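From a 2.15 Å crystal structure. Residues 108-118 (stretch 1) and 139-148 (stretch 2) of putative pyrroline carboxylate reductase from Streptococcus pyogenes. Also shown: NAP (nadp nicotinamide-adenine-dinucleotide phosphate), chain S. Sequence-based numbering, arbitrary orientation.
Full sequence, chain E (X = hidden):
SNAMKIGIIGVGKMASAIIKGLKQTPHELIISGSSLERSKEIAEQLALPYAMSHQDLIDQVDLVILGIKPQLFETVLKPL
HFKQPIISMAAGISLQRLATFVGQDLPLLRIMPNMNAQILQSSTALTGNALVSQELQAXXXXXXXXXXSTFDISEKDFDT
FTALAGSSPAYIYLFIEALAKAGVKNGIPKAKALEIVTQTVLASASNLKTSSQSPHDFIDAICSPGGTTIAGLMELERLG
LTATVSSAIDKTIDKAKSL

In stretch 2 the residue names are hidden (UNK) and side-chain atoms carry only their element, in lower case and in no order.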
# COMPACT_ATOMS: atom_id res chain seq x y z
N LEU E 108 8.88 3.44 -48.55
CA LEU E 108 9.35 3.71 -47.19
C LEU E 108 9.31 2.45 -46.35
O LEU E 108 8.36 1.64 -46.43
CB LEU E 108 8.54 4.82 -46.51
CG LEU E 108 8.39 6.19 -47.21
CD1 LEU E 108 7.22 6.94 -46.61
CD2 LEU E 108 9.67 7.02 -47.15
N LEU E 109 10.36 2.29 -45.54
CA LEU E 109 10.48 1.13 -44.67
C LEU E 109 10.71 1.52 -43.24
O LEU E 109 11.35 2.55 -42.96
CB LEU E 109 11.60 0.19 -45.14
CG LEU E 109 11.41 -0.39 -46.54
CD1 LEU E 109 12.25 0.39 -47.54
CD2 LEU E 109 11.73 -1.87 -46.57
N ARG E 110 10.18 0.70 -42.33
CA ARG E 110 10.49 0.84 -40.92
C ARG E 110 11.24 -0.38 -40.38
O ARG E 110 10.89 -1.53 -40.67
CB ARG E 110 9.20 1.01 -40.08
CG ARG E 110 8.61 2.40 -40.08
CD ARG E 110 7.39 2.45 -39.15
NE ARG E 110 7.76 2.52 -37.73
CZ ARG E 110 6.88 2.44 -36.73
NH1 ARG E 110 5.58 2.29 -36.98
NH2 ARG E 110 7.30 2.53 -35.48
N ILE E 111 12.27 -0.09 -39.57
CA ILE E 111 12.94 -1.10 -38.77
C ILE E 111 12.86 -0.78 -37.26
O ILE E 111 12.75 0.40 -36.84
CB ILE E 111 14.42 -1.32 -39.20
CG1 ILE E 111 15.26 -0.05 -38.98
CG2 ILE E 111 14.50 -1.85 -40.65
CD1 ILE E 111 16.80 -0.25 -39.18
N MSE E 112 12.88 -1.83 -36.45
CA MSE E 112 12.98 -1.67 -35.00
C MSE E 112 14.10 -2.56 -34.51
O MSE E 112 13.88 -3.73 -34.26
CB MSE E 112 11.66 -1.96 -34.26
CG MSE E 112 11.69 -1.64 -32.73
SE MSE E 112 12.63 -0.13 -32.24
CE MSE E 112 11.58 1.04 -33.07
N PRO E 113 15.32 -2.00 -34.43
CA PRO E 113 16.54 -2.65 -33.96
C PRO E 113 16.76 -2.49 -32.45
O PRO E 113 15.98 -1.81 -31.78
CB PRO E 113 17.65 -1.93 -34.74
CG PRO E 113 17.12 -0.50 -34.87
CD PRO E 113 15.58 -0.62 -34.89
N ASN E 114 17.82 -3.11 -31.93
CA ASN E 114 18.21 -2.88 -30.55
C ASN E 114 19.73 -2.76 -30.42
O ASN E 114 20.46 -2.91 -31.41
CB ASN E 114 17.59 -3.92 -29.59
CG ASN E 114 18.11 -5.33 -29.83
OD1 ASN E 114 19.27 -5.54 -30.20
ND2 ASN E 114 17.25 -6.31 -29.59
N MSE E 115 20.22 -2.47 -29.22
CA MSE E 115 21.63 -2.12 -29.03
C MSE E 115 22.55 -3.35 -29.25
O MSE E 115 23.76 -3.21 -29.39
CB MSE E 115 21.83 -1.46 -27.66
CG MSE E 115 23.17 -0.75 -27.41
SE MSE E 115 23.60 0.67 -28.46
CE MSE E 115 22.13 1.63 -28.53
N ASN E 116 21.95 -4.54 -29.32
CA ASN E 116 22.70 -5.77 -29.62
C ASN E 116 23.22 -5.82 -31.07
O ASN E 116 23.99 -6.72 -31.43
CB ASN E 116 21.88 -7.01 -29.28
CG ASN E 116 21.46 -7.03 -27.82
OD1 ASN E 116 20.34 -7.47 -27.47
ND2 ASN E 116 22.34 -6.54 -26.96
N ALA E 117 22.79 -4.87 -31.88
CA ALA E 117 23.44 -4.58 -33.15
C ALA E 117 24.95 -4.45 -32.97
O ALA E 117 25.71 -4.83 -33.86
CB ALA E 117 22.87 -3.31 -33.79
N GLN E 118 25.37 -3.94 -31.80
CA GLN E 118 26.79 -3.77 -31.47
C GLN E 118 27.58 -5.06 -31.61
O GLN E 118 28.79 -5.01 -31.85
CB GLN E 118 26.99 -3.24 -30.05
CG GLN E 118 26.70 -1.78 -29.88
CD GLN E 118 26.93 -1.30 -28.45
OE1 GLN E 118 26.96 -2.10 -27.52
NE2 GLN E 118 27.11 -0.00 -28.28
N UNK E 139 16.34 -6.73 -50.29
CA UNK E 139 17.60 -5.98 -50.21
C UNK E 139 17.80 -5.34 -48.84
O UNK E 139 18.91 -5.33 -48.30
n UNK E 139 17.19 -1.11 -54.22
c UNK E 139 17.68 -4.92 -51.32
n UNK E 139 18.02 -3.22 -53.74
c UNK E 139 18.03 -4.68 -53.82
c UNK E 139 18.48 -5.36 -52.54
c UNK E 139 17.12 -2.44 -54.34
n UNK E 139 16.13 -2.96 -55.06
N UNK E 140 16.72 -4.81 -48.28
CA UNK E 140 16.77 -4.21 -46.95
C UNK E 140 16.88 -5.29 -45.86
O UNK E 140 17.59 -5.10 -44.89
c UNK E 140 15.56 -2.73 -45.26
c UNK E 140 15.59 -3.23 -46.71
c UNK E 140 15.68 -2.05 -47.68
N UNK E 141 16.21 -6.43 -46.06
CA UNK E 141 16.37 -7.57 -45.18
C UNK E 141 17.84 -8.04 -45.13
O UNK E 141 18.32 -8.45 -44.08
c UNK E 141 15.44 -8.72 -45.57
c UNK E 141 14.57 -11.04 -44.96
n UNK E 141 13.29 -11.08 -47.51
c UNK E 141 12.62 -10.66 -46.44
c UNK E 141 15.44 -9.86 -44.55
n UNK E 141 13.20 -10.64 -45.24
n UNK E 141 11.35 -10.26 -46.58
N UNK E 142 18.55 -7.97 -46.26
CA UNK E 142 19.98 -8.23 -46.28
C UNK E 142 20.76 -7.29 -45.37
O UNK E 142 21.71 -7.72 -44.70
c UNK E 142 20.18 -9.28 -48.57
o UNK E 142 19.99 -9.08 -49.80
o UNK E 142 20.09 -10.39 -48.03
c UNK E 142 20.54 -8.10 -47.71
N UNK E 143 20.37 -6.02 -45.38
CA UNK E 143 20.94 -5.00 -44.50
C UNK E 143 20.70 -5.30 -43.01
O UNK E 143 21.62 -5.21 -42.18
c UNK E 143 21.86 -3.41 -46.84
c UNK E 143 20.32 -3.64 -44.83
c UNK E 143 20.98 -2.70 -45.83
c UNK E 143 19.93 -1.85 -46.52
N UNK E 144 19.47 -5.66 -42.68
CA UNK E 144 19.14 -5.93 -41.29
C UNK E 144 19.82 -7.21 -40.82
O UNK E 144 20.28 -7.29 -39.68
c UNK E 144 17.02 -4.57 -41.21
o UNK E 144 16.96 -6.88 -41.87
c UNK E 144 17.62 -5.95 -41.01
N UNK E 145 19.91 -8.21 -41.71
CA UNK E 145 20.60 -9.46 -41.36
C UNK E 145 22.10 -9.26 -41.09
O UNK E 145 22.75 -10.12 -40.49
o UNK E 145 18.29 -11.07 -41.28
c UNK E 145 18.96 -11.17 -42.33
o UNK E 145 18.53 -11.79 -43.33
c UNK E 145 20.37 -10.56 -42.41
N UNK E 146 22.65 -8.13 -41.51
CA UNK E 146 24.06 -7.86 -41.28
C UNK E 146 24.36 -7.47 -39.83
O UNK E 146 25.51 -7.55 -39.41
c UNK E 146 24.61 -6.79 -42.24
o UNK E 146 24.24 -5.47 -41.84
N UNK E 147 23.35 -7.05 -39.07
CA UNK E 147 23.59 -6.70 -37.67
C UNK E 147 22.71 -7.46 -36.68
O UNK E 147 22.57 -7.06 -35.54
c UNK E 147 21.14 -4.53 -37.13
c UNK E 147 22.31 -4.47 -37.91
c UNK E 147 19.97 -3.15 -38.74
c UNK E 147 21.13 -3.08 -39.53
c UNK E 147 22.29 -3.73 -39.11
c UNK E 147 23.58 -5.18 -37.45
c UNK E 147 19.98 -3.87 -37.54
N UNK E 148 22.13 -8.57 -37.13
CA UNK E 148 21.34 -9.43 -36.26
C UNK E 148 20.37 -10.29 -37.05
O UNK E 148 20.64 -10.64 -38.18
PA NAP S . 20.54 9.66 -29.58
O1A NAP S . 20.14 10.85 -28.77
O2A NAP S . 21.63 8.91 -28.90
O5B NAP S . 20.96 10.05 -31.09
C5B NAP S . 20.31 11.06 -31.82
C4B NAP S . 21.37 11.77 -32.67
O4B NAP S . 20.78 12.60 -33.65
C3B NAP S . 22.28 12.63 -31.80
O3B NAP S . 23.60 12.17 -31.96
C2B NAP S . 22.11 14.05 -32.32
O2B NAP S . 23.32 14.77 -32.49
C1B NAP S . 21.53 13.81 -33.71
N9A NAP S . 20.78 14.99 -34.20
C8A NAP S . 20.13 15.95 -33.45
N7A NAP S . 19.59 16.86 -34.29
C5A NAP S . 19.89 16.51 -35.57
C6A NAP S . 19.61 17.11 -36.80
N6A NAP S . 19.44 18.43 -36.83
N1A NAP S . 20.07 16.50 -37.95
C2A NAP S . 20.82 15.34 -37.89
N3A NAP S . 21.10 14.77 -36.66
C4A NAP S . 20.65 15.34 -35.52
O3 NAP S . 19.23 8.74 -29.85
PN NAP S . 19.28 7.15 -30.15
O1N NAP S . 19.14 6.45 -28.84
O2N NAP S . 20.43 6.79 -31.04
O5D NAP S . 17.91 6.94 -30.97
C5D NAP S . 17.80 7.27 -32.34
C4D NAP S . 16.61 6.54 -32.96
O4D NAP S . 16.71 5.14 -32.79
C3D NAP S . 15.30 6.98 -32.32
O3D NAP S . 14.40 7.29 -33.36
C2D NAP S . 14.80 5.78 -31.52
O2D NAP S . 13.38 5.72 -31.56
C1D NAP S . 15.52 4.60 -32.20
N1N NAP S . 15.91 3.46 -31.34
C2N NAP S . 16.81 3.61 -30.31
C3N NAP S . 17.18 2.50 -29.53
C7N NAP S . 18.25 2.61 -28.49
O7N NAP S . 18.60 1.42 -27.81
N7N NAP S . 18.85 3.78 -28.23
C4N NAP S . 16.63 1.25 -29.81
C5N NAP S . 15.73 1.10 -30.85
C6N NAP S . 15.38 2.21 -31.61
P2B NAP S . 24.18 15.42 -31.28
O1X NAP S . 25.26 16.29 -31.89
O2X NAP S . 23.27 16.28 -30.43
O3X NAP S . 24.81 14.33 -30.43

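Position 139 carries three carbons, a nitrogen, and then a carbon bearing two more nitrogens: a guanidinium at the end of an aliphatic stalk. It is exposed and touches nothing on stretch 1. This is Arg139, a surface position of the helix.

Position 140 has three side-chain carbons, one carrying the other two, so it branches at CB. Its CA-to-CB bond points toward the strand, and its CB lies 4.1 Å from CD2 of Leu109. An all-carbon fork this short is Val140, a compact apolar residue suited to a helix face that looks onto a strand.

Position 141 again shows three carbons, a nitrogen and a carbon with two nitrogens. It points away from stretch 1 and makes no contact there, as befits the partly exposed Arg141.

At position 142 there are two carbons, the second holding two oxygens. The carboxylate is exposed and far from the strand: Asp142.

Position 143 has four carbons forked at the second. It is buried, but not by stretch 1, which it does not reach. The fork beyond CB makes it Leu143, with both chi angles between the usual wells.

Position 144 has one carbon carrying an oxygen and a carbon. It points toward the strand, and the branch methyl lies 3.7 Å from CG2 of Ile111. This is Thr144, in the p rotamer. Its CG2 supplies that contact, while OG1 lies 3.0 Å from the backbone O of Arg141.

Position 145 has two carbons, the second with two oxygens. It is exposed and out of reach of stretch 1: Asp145.

Position 146 is one carbon and one oxygen, Ser146. It does not touch stretch 1; its OG donates a hydrogen bond to O of Leu143 at 2.7 Å, turning the hydroxyl back onto the preceding backbone.

Position 147 has one carbon followed by a six-carbon ring with no heteroatom. The ring lies against Ile111, Pro113 and Ala117, and the residue gives the largest buried patch of the contact. This is Phe147. Its CZ lies 4.3 Å from CD1 of Ile111, which sits at the ring edge; CE1 is 4.1 Å from CB of Pro113, and CD1 is 4.0 Å from CB of Ala117.

Position 148 has no side-chain atoms: Gly148. With phi 158° and psi -150°, a CB here would jam against the carbonyl O of Phe147, so the backbone alone calls for glycine.

The contact works without a single hydrogen bond between the stretches. Leu109 and Ile111, alternate residues of the strand, point toward the helix and meet Val140 and Thr144, one helical turn apart. Phe147 then extends the apolar surface to Pro113 and Ala117, where CA of Ala117 lies 3.6 Å from O of Phe147 in a nearly straight CA-H...O contact. The design rule is matched periodicity, two residues on the strand against four on the helix, closed by one aromatic ring.

Stretch 2 (139-148) RVRDLTDSFG
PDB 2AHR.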